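Local coordinates for protein LEC-6 (Caenorhabditis elegans, PDB 3VV1) that binds galactose-containing glycans as a galectin of the nematode, with a preference for saccharides that carry fucose, at the interface of chains A and B. Sequence-based numbering; all coordinates share one arbitrary frame. Chains: chain A/B, Protein LEC-6.

The interface of chains A and B. Residues chain A 20, 37-39; chain B 22-25.
A:Ile37 lays its CG2 methyl over the face of the B:Phe24 ring, 3.9 Å from the ring centroid, a CH-pi contact between two galectin domains. The last residues of strand 35-38 of one copy meet the N-terminal segment 22-25 of the other. CG2 of A:Ile37 stands anti to its own backbone N (chi1 of CG1 -47°), which points this branch at the CD2 side of the ring. The other branch, CG1-CD1, crosses at an angle above the CE2-CZ rim on the same face: CD1 meets CE2 of B:Phe24 and, methyl to methyl, CD1 of B:Ile22 at 3.7 Å. Beside this apolar cluster, the backbone N-H of B:Phe24 donates to the carbonyl O of A:Pro38 at 2.8 Å. The A:Pro38 ring turns a face to CA and OG of B:Ser23, and its CD edge comes 3.4 Å from the carbonyl O of B:Ile22. B:Ser23 turns OG back to accept the N-H of B:Arg25 within its own chain (2.9 Å from OG to N), which probably helps hold the turn of the segment. The B:Arg25 side is looser: its stem brushes A:Pro38 and A:Val39 through CD and CG, at about van der Waals distance. At the other margin the CG2 methyl of A:Ile20 comes close to CB of B:Ser23, but A:Ile20 is poorly ordered and the closeness is doubtful. The structure alone does not show whether this pairing, not an exact two-fold, forms in solution.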
ATOM      1  N   ILE A  20      -4.978  -9.928  -1.549  1.00 37.04           N
ATOM      2  CA  ILE A  20      -3.996  -9.019  -0.840  1.00 32.97           C
ATOM      3  C   ILE A  20      -4.428  -7.577  -1.091  1.00 33.31           C
ATOM      4  O   ILE A  20      -4.432  -7.118  -2.242  1.00 39.59           O
ATOM      5  CB  ILE A  20      -2.555  -9.132  -1.357  1.00 33.24           C
ATOM      6  CG1 ILE A  20      -2.036 -10.588  -1.238  1.00 39.17           C
ATOM      7  CG2 ILE A  20      -1.692  -8.152  -0.583  1.00 32.81           C
ATOM      8  CD1 ILE A  20      -0.587 -10.806  -1.618  1.00 38.40           C
ATOM      9  N   ILE A  37       3.792  -8.460   6.355  1.00 13.73           N
ATOM     10  CA  ILE A  37       3.281  -7.472   5.395  1.00 12.90           C
ATOM     11  C   ILE A  37       4.337  -7.173   4.328  1.00 12.19           C
ATOM     12  O   ILE A  37       5.421  -6.670   4.675  1.00 12.70           O
ATOM     13  CB  ILE A  37       2.909  -6.131   6.066  1.00 12.72           C
ATOM     14  CG1 ILE A  37       2.058  -6.352   7.345  1.00 17.02           C
ATOM     15  CG2 ILE A  37       2.099  -5.277   5.080  1.00 14.45           C
ATOM     16  CD1 ILE A  37       1.785  -5.085   8.133  1.00 18.16           C
ATOM     17  N   PRO A  38       4.024  -7.497   3.056  1.00 11.97           N
ATOM     18  CA  PRO A  38       4.991  -7.197   1.980  1.00 13.00           C
ATOM     19  C   PRO A  38       5.300  -5.700   1.893  1.00 12.39           C
ATOM     20  O   PRO A  38       4.419  -4.874   2.161  1.00 12.32           O
ATOM     21  CB  PRO A  38       4.243  -7.612   0.741  1.00 14.96           C
ATOM     22  CG  PRO A  38       3.352  -8.771   1.180  1.00 15.42           C
ATOM     23  CD  PRO A  38       2.900  -8.352   2.569  1.00 13.89           C
ATOM     24  N   VAL A  39       6.497  -5.365   1.441  1.00 11.87           N
ATOM     25  CA  VAL A  39       6.887  -3.957   1.244  1.00 12.41           C
ATOM     26  C   VAL A  39       7.925  -3.934   0.138  1.00 13.75           C
ATOM     27  O   VAL A  39       8.708  -4.887  -0.005  1.00 14.27           O
ATOM     28  CB  VAL A  39       7.418  -3.344   2.568  1.00 11.89           C
ATOM     29  CG1 VAL A  39       8.698  -4.054   3.043  1.00 12.54           C
ATOM     30  CG2 VAL A  39       7.656  -1.808   2.429  1.00 14.72           C
TER
ATOM     31  N   ILE B  22      -2.858  -8.151   3.759  1.00 20.66           N
ATOM     32  CA  ILE B  22      -2.567  -6.738   3.530  1.00 18.39           C
ATOM     33  C   ILE B  22      -1.111  -6.540   3.037  1.00 16.66           C
ATOM     34  O   ILE B  22      -0.230  -7.346   3.295  1.00 17.68           O
ATOM     35  CB  ILE B  22      -2.748  -5.904   4.820  1.00 19.57           C
ATOM     36  CG1 ILE B  22      -1.925  -6.475   5.976  1.00 22.33           C
ATOM     37  CG2 ILE B  22      -4.251  -5.760   5.171  1.00 19.93           C
ATOM     38  CD1 ILE B  22      -1.753  -5.540   7.173  1.00 22.95           C
ATOM     39  N   SER B  23      -0.851  -5.411   2.395  1.00 15.50           N
ATOM     40  CA  SER B  23       0.450  -5.168   1.766  1.00 15.14           C
ATOM     41  C   SER B  23       0.786  -3.699   1.665  1.00 13.90           C
ATOM     42  O   SER B  23      -0.114  -2.910   1.360  1.00 13.28           O
ATOM     43  CB  SER B  23       0.379  -5.655   0.313  1.00 14.65           C
ATOM     44  OG  SER B  23       1.622  -5.394  -0.305  1.00 14.87           O
ATOM     45  N   PHE B  24       2.033  -3.375   1.916  1.00 13.97           N
ATOM     46  CA  PHE B  24       2.489  -2.016   1.723  1.00 13.40           C
ATOM     47  C   PHE B  24       2.986  -1.768   0.308  1.00 13.21           C
ATOM     48  O   PHE B  24       3.556  -0.688   0.018  1.00 13.65           O
ATOM     49  CB  PHE B  24       3.641  -1.697   2.664  1.00 13.53           C
ATOM     50  CG  PHE B  24       3.247  -1.598   4.101  1.00 14.87           C
ATOM     51  CD1 PHE B  24       2.250  -0.723   4.488  1.00 14.89           C
ATOM     52  CD2 PHE B  24       3.924  -2.350   5.056  1.00 16.18           C
ATOM     53  CE1 PHE B  24       1.930  -0.619   5.849  1.00 16.18           C
ATOM     54  CE2 PHE B  24       3.631  -2.240   6.428  1.00 16.88           C
ATOM     55  CZ  PHE B  24       2.617  -1.364   6.790  1.00 17.17           C
ATOM     56  N   ARG B  25       2.787  -2.755  -0.592  1.00 12.49           N
ATOM     57  CA  ARG B  25       3.221  -2.563  -2.008  1.00 12.52           C
ATOM     58  C   ARG B  25       2.130  -1.810  -2.773  1.00 13.06           C
ATOM     59  O   ARG B  25       1.326  -2.385  -3.541  1.00 13.56           O
ATOM     60  CB  ARG B  25       3.563  -3.914  -2.652  1.00 13.88           C
ATOM     61  CG  ARG B  25       4.806  -4.559  -2.031  1.00 16.50           C
ATOM     62  CD  ARG B  25       5.174  -5.886  -2.680  1.00 22.37           C
ATOM     63  NE  ARG B  25       5.585  -5.592  -4.054  1.00 26.81           N
ATOM     64  CZ  ARG B  25       5.633  -6.427  -5.078  1.00 37.79           C
ATOM     65  NH1 ARG B  25       5.418  -7.750  -4.933  1.00 50.27           N
ATOM     66  NH2 ARG B  25       5.993  -5.924  -6.270  1.00 44.50           N
TER